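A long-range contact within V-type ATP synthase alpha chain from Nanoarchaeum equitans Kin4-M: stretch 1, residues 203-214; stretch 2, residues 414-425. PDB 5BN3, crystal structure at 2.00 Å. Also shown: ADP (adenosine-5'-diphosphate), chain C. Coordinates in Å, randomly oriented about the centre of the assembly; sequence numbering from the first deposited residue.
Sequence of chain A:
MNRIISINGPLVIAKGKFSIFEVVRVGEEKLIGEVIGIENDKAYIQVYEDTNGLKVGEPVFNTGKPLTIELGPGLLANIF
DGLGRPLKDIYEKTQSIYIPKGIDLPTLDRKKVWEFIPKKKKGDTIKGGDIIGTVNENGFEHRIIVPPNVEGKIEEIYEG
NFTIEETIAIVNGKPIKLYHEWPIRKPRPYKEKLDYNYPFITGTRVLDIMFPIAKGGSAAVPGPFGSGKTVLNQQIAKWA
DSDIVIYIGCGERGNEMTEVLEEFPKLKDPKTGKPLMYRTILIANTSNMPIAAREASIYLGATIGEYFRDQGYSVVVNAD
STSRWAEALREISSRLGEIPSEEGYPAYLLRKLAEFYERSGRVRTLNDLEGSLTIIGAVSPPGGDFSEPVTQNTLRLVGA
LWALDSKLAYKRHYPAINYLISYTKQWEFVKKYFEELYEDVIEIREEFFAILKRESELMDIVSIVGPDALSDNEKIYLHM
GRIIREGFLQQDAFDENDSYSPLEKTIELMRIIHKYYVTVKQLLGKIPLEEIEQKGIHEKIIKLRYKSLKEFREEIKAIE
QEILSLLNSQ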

# COMPACT_ATOMS: atom_id res chain seq x y z
N GLY A 203 16.87 -37.83 -1.85
CA GLY A 203 18.32 -37.88 -1.77
C GLY A 203 18.86 -36.63 -1.10
O GLY A 203 20.07 -36.50 -0.89
N THR A 204 17.95 -35.71 -0.79
CA THR A 204 18.29 -34.51 -0.03
C THR A 204 17.74 -34.67 1.39
O THR A 204 16.54 -34.87 1.58
CB THR A 204 17.70 -33.25 -0.68
OG1 THR A 204 18.28 -33.07 -1.98
CG2 THR A 204 18.00 -32.02 0.17
N ARG A 205 18.63 -34.57 2.38
CA ARG A 205 18.30 -34.89 3.77
C ARG A 205 17.12 -34.10 4.36
O ARG A 205 16.21 -34.69 4.94
CB ARG A 205 19.54 -34.71 4.66
CG ARG A 205 20.65 -35.73 4.39
CD ARG A 205 21.81 -35.58 5.36
NE ARG A 205 22.64 -34.41 5.07
CZ ARG A 205 23.66 -34.41 4.22
NH1 ARG A 205 23.98 -35.52 3.57
NH2 ARG A 205 24.35 -33.30 4.01
N VAL A 206 17.14 -32.78 4.20
CA VAL A 206 16.08 -31.95 4.77
C VAL A 206 14.71 -32.30 4.17
O VAL A 206 13.69 -32.25 4.85
CB VAL A 206 16.40 -30.44 4.63
CG1 VAL A 206 16.52 -30.03 3.16
CG2 VAL A 206 15.35 -29.59 5.33
N LEU A 207 14.71 -32.70 2.90
CA LEU A 207 13.46 -33.05 2.23
C LEU A 207 13.03 -34.49 2.51
O LEU A 207 11.86 -34.83 2.33
CB LEU A 207 13.58 -32.84 0.72
CG LEU A 207 13.90 -31.42 0.23
CD1 LEU A 207 13.68 -31.32 -1.27
CD2 LEU A 207 13.04 -30.41 0.97
N ASP A 208 13.96 -35.33 2.95
CA ASP A 208 13.64 -36.74 3.19
C ASP A 208 13.20 -37.03 4.62
O ASP A 208 12.39 -37.93 4.85
CB ASP A 208 14.83 -37.64 2.80
CG ASP A 208 15.08 -37.65 1.30
OD1 ASP A 208 14.18 -37.23 0.54
OD2 ASP A 208 16.18 -38.09 0.89
N ILE A 209 13.73 -36.27 5.57
CA ILE A 209 13.42 -36.51 6.98
C ILE A 209 12.56 -35.41 7.59
O ILE A 209 11.53 -35.69 8.21
CB ILE A 209 14.71 -36.65 7.81
CG1 ILE A 209 15.60 -37.74 7.24
CG2 ILE A 209 14.37 -36.96 9.26
CD1 ILE A 209 14.97 -39.12 7.25
N MET A 210 12.98 -34.17 7.41
CA MET A 210 12.31 -33.04 8.05
C MET A 210 10.93 -32.76 7.46
O MET A 210 9.94 -32.70 8.19
CB MET A 210 13.19 -31.80 7.99
CG MET A 210 14.56 -31.97 8.64
SD MET A 210 14.47 -32.02 10.44
CE MET A 210 14.66 -33.77 10.73
N PHE A 211 10.85 -32.59 6.14
CA PHE A 211 9.57 -32.26 5.50
C PHE A 211 9.22 -33.16 4.31
O PHE A 211 8.95 -32.65 3.22
CB PHE A 211 9.58 -30.79 5.06
CG PHE A 211 10.01 -29.84 6.14
CD1 PHE A 211 9.13 -29.44 7.13
CD2 PHE A 211 11.30 -29.33 6.16
CE1 PHE A 211 9.52 -28.57 8.13
CE2 PHE A 211 11.70 -28.45 7.16
CZ PHE A 211 10.81 -28.07 8.14
N PRO A 212 9.19 -34.48 4.51
CA PRO A 212 8.97 -35.36 3.36
C PRO A 212 7.53 -35.37 2.87
O PRO A 212 6.62 -35.12 3.66
CB PRO A 212 9.33 -36.75 3.91
CG PRO A 212 8.95 -36.66 5.35
CD PRO A 212 9.27 -35.25 5.78
N ILE A 213 7.34 -35.63 1.59
CA ILE A 213 6.01 -35.91 1.05
C ILE A 213 5.94 -37.37 0.63
O ILE A 213 6.97 -38.05 0.55
CB ILE A 213 5.67 -35.02 -0.16
CG1 ILE A 213 6.68 -35.22 -1.29
CG2 ILE A 213 5.63 -33.57 0.24
CD1 ILE A 213 6.36 -34.41 -2.54
N ALA A 214 4.74 -37.84 0.34
CA ALA A 214 4.58 -39.21 -0.13
C ALA A 214 4.69 -39.26 -1.65
O ALA A 214 4.53 -38.23 -2.32
CB ALA A 214 3.24 -39.76 0.31
N TYR A 414 22.98 -23.84 2.24
CA TYR A 414 22.15 -24.50 1.23
C TYR A 414 21.96 -25.98 1.56
O TYR A 414 22.90 -26.63 2.01
CB TYR A 414 22.77 -24.38 -0.16
CG TYR A 414 23.14 -22.99 -0.62
CD1 TYR A 414 22.16 -22.05 -0.93
CD2 TYR A 414 24.47 -22.63 -0.79
CE1 TYR A 414 22.51 -20.78 -1.37
CE2 TYR A 414 24.82 -21.38 -1.23
CZ TYR A 414 23.84 -20.46 -1.52
OH TYR A 414 24.20 -19.20 -1.95
N PRO A 415 20.75 -26.51 1.35
CA PRO A 415 19.53 -25.82 0.91
C PRO A 415 19.04 -24.81 1.94
O PRO A 415 19.04 -25.09 3.13
CB PRO A 415 18.50 -26.96 0.80
CG PRO A 415 19.33 -28.20 0.60
CD PRO A 415 20.55 -27.97 1.43
N ALA A 416 18.63 -23.64 1.46
CA ALA A 416 18.18 -22.57 2.35
C ALA A 416 16.75 -22.77 2.84
O ALA A 416 15.96 -21.83 2.85
CB ALA A 416 18.33 -21.22 1.67
N ILE A 417 16.43 -23.98 3.27
CA ILE A 417 15.10 -24.30 3.77
C ILE A 417 14.85 -23.68 5.15
O ILE A 417 15.59 -23.94 6.10
CB ILE A 417 14.89 -25.83 3.87
CG1 ILE A 417 14.90 -26.47 2.48
CG2 ILE A 417 13.58 -26.14 4.57
CD1 ILE A 417 13.66 -26.18 1.65
N ASN A 418 13.81 -22.85 5.25
CA ASN A 418 13.37 -22.31 6.53
C ASN A 418 12.67 -23.41 7.33
O ASN A 418 11.51 -23.74 7.06
CB ASN A 418 12.42 -21.12 6.30
CG ASN A 418 12.05 -20.40 7.59
OD1 ASN A 418 11.79 -21.02 8.62
ND2 ASN A 418 12.01 -19.07 7.52
N TYR A 419 13.37 -23.97 8.31
CA TYR A 419 12.87 -25.12 9.07
C TYR A 419 11.82 -24.77 10.12
O TYR A 419 11.33 -25.65 10.83
CB TYR A 419 14.04 -25.86 9.72
CG TYR A 419 15.07 -24.96 10.37
CD1 TYR A 419 14.83 -24.38 11.61
CD2 TYR A 419 16.28 -24.70 9.74
CE1 TYR A 419 15.77 -23.56 12.20
CE2 TYR A 419 17.22 -23.88 10.33
CZ TYR A 419 16.96 -23.32 11.56
OH TYR A 419 17.89 -22.50 12.15
N LEU A 420 11.47 -23.49 10.22
CA LEU A 420 10.42 -23.06 11.14
C LEU A 420 9.12 -22.78 10.40
O LEU A 420 8.03 -22.96 10.94
CB LEU A 420 10.87 -21.81 11.91
CG LEU A 420 12.08 -21.97 12.82
CD1 LEU A 420 12.33 -20.70 13.63
CD2 LEU A 420 11.89 -23.15 13.75
N ILE A 421 9.25 -22.34 9.15
CA ILE A 421 8.11 -21.95 8.33
C ILE A 421 7.66 -23.09 7.41
O ILE A 421 6.46 -23.26 7.16
CB ILE A 421 8.46 -20.69 7.51
CG1 ILE A 421 8.58 -19.47 8.44
CG2 ILE A 421 7.44 -20.43 6.42
CD1 ILE A 421 7.32 -19.20 9.23
N SER A 422 8.61 -23.87 6.92
CA SER A 422 8.29 -25.02 6.06
C SER A 422 7.45 -26.05 6.81
O SER A 422 7.47 -26.11 8.04
CB SER A 422 9.57 -25.67 5.53
OG SER A 422 10.31 -24.76 4.74
N TYR A 423 6.70 -26.85 6.05
CA TYR A 423 5.85 -27.89 6.62
C TYR A 423 5.57 -29.01 5.63
O TYR A 423 5.71 -28.82 4.42
CB TYR A 423 4.52 -27.31 7.12
CG TYR A 423 3.65 -26.69 6.05
CD1 TYR A 423 2.88 -27.48 5.20
CD2 TYR A 423 3.57 -25.32 5.90
CE1 TYR A 423 2.09 -26.93 4.23
CE2 TYR A 423 2.76 -24.75 4.94
CZ TYR A 423 2.03 -25.56 4.10
OH TYR A 423 1.23 -25.01 3.14
N THR A 424 5.18 -30.16 6.14
CA THR A 424 4.58 -31.21 5.32
C THR A 424 3.28 -31.65 5.99
O THR A 424 3.21 -31.76 7.21
CB THR A 424 5.52 -32.41 5.09
OG1 THR A 424 4.85 -33.40 4.31
CG2 THR A 424 5.97 -33.02 6.42
N LYS A 425 2.25 -31.89 5.18
CA LYS A 425 0.98 -32.37 5.71
C LYS A 425 0.88 -33.88 5.52
O LYS A 425 -0.18 -34.46 5.75
CB LYS A 425 -0.19 -31.67 5.01
CG LYS A 425 -0.25 -30.16 5.22
CD LYS A 425 -1.44 -29.55 4.48
CE LYS A 425 -2.76 -30.12 4.98
NZ LYS A 425 -3.06 -29.74 6.39
PB ADP C . 17.15 -19.50 -7.71
O1B ADP C . 16.30 -19.57 -6.46
O2B ADP C . 16.81 -20.52 -8.75
O3B ADP C . 17.32 -18.10 -8.23
PA ADP C . 19.60 -21.01 -7.80
O1A ADP C . 18.98 -22.38 -7.72
O2A ADP C . 20.09 -20.49 -9.13
O3A ADP C . 18.60 -19.93 -7.14
O5' ADP C . 20.82 -20.97 -6.76
C5' ADP C . 21.47 -19.73 -6.47
C4' ADP C . 22.91 -19.98 -6.05
O4' ADP C . 22.95 -20.76 -4.86
C3' ADP C . 23.64 -20.75 -7.14
O3' ADP C . 24.84 -20.04 -7.50
C2' ADP C . 23.97 -22.09 -6.52
O2' ADP C . 25.30 -22.50 -6.84
C1' ADP C . 23.82 -21.89 -5.03
N9 ADP C . 23.22 -23.10 -4.42
C8 ADP C . 21.90 -23.34 -4.27
N7 ADP C . 21.69 -24.55 -3.68
C5 ADP C . 22.90 -25.10 -3.44
C6 ADP C . 23.40 -26.35 -2.84
N6 ADP C . 22.55 -27.29 -2.36
N1 ADP C . 24.74 -26.52 -2.78
C2 ADP C . 25.60 -25.60 -3.25
N3 ADP C . 25.22 -24.44 -3.81
C4 ADP C . 23.90 -24.13 -3.93

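This is a small, mostly apolar contact in which one aromatic ring, Phe-211, is set into a curved segment of loop and strand more than 200 residues away in sequence, with a single short hydrogen bond fixing one end. The two stretches bury 447 Å² between them, and Phe-211 and Thr-424 have the largest shares.

The ring follows directly on a wider pi-type turn at 206-210, where Phe-211 N donates to Val-206 O at 3.1 Å. The CA-to-CB bond of Phe-211 points sideways to the other stretch, but with chi1 at m the end of the side chain comes nearer to it. There the ring meets main chain as much as side chain. Ser-422 CB sits over one face in a CH-pi contact, 3.8 Å from the ring centroid and only 10° off the normal. At the edge, Tyr-419 O lies near the ring plane, 3.7 Å from Phe-211 CZ. Ser-422 O comes within 3.2 Å of Phe-211 CE1. Ile-417 CG2 packs at 3.9 Å from Phe-211 CE2, approaching obliquely.

The receiving loop is organised by its own bonds. Ser-422 OG and Ser-422 N both donate to Asn-418 O, at 2.8 and 2.9 Å, and Asn-418 OD1 accepts from Leu-420 N at 3.0 Å and from Ile-421 N at 2.9 Å. Asn-418 thus braces the turn from behind, its CA-to-CB bond pointing away from stretch 1, while that of Ser-422 points toward it.

Beside the ring, the helix adds a modest apolar seam. Val-206 bridges two partners: its CG2 lies 4.0 Å from Ile-417 CG2, and its CG1 lies 4.2 Å from Pro-415 CG. Thr-204 CG2 extends the seam, 4.1 Å from Pro-415 CG, and Leu-207 CD2 touches Ile-417 CD1 at 4.3 Å. Ile-417 therefore serves three residues of stretch 1. Pro-415 follows a cis peptide bond; just before it, Tyr-414 turns to other work, with ADP C4 over one face of its ring.

At the far end, Thr-424 OG1 donates to Pro-212 O at 2.6 Å, a short bond and the only hydrogen bond across the stretches. Its methyl is used too: Thr-424 CG2 packs 3.8 Å from Phe-211 CA and 4.0 Å from Pro-212 CD. The rule to read here is economical: one aromatic residue supplies the largest single share of the buried surface, and one threonine combines a polar tie with apolar cover.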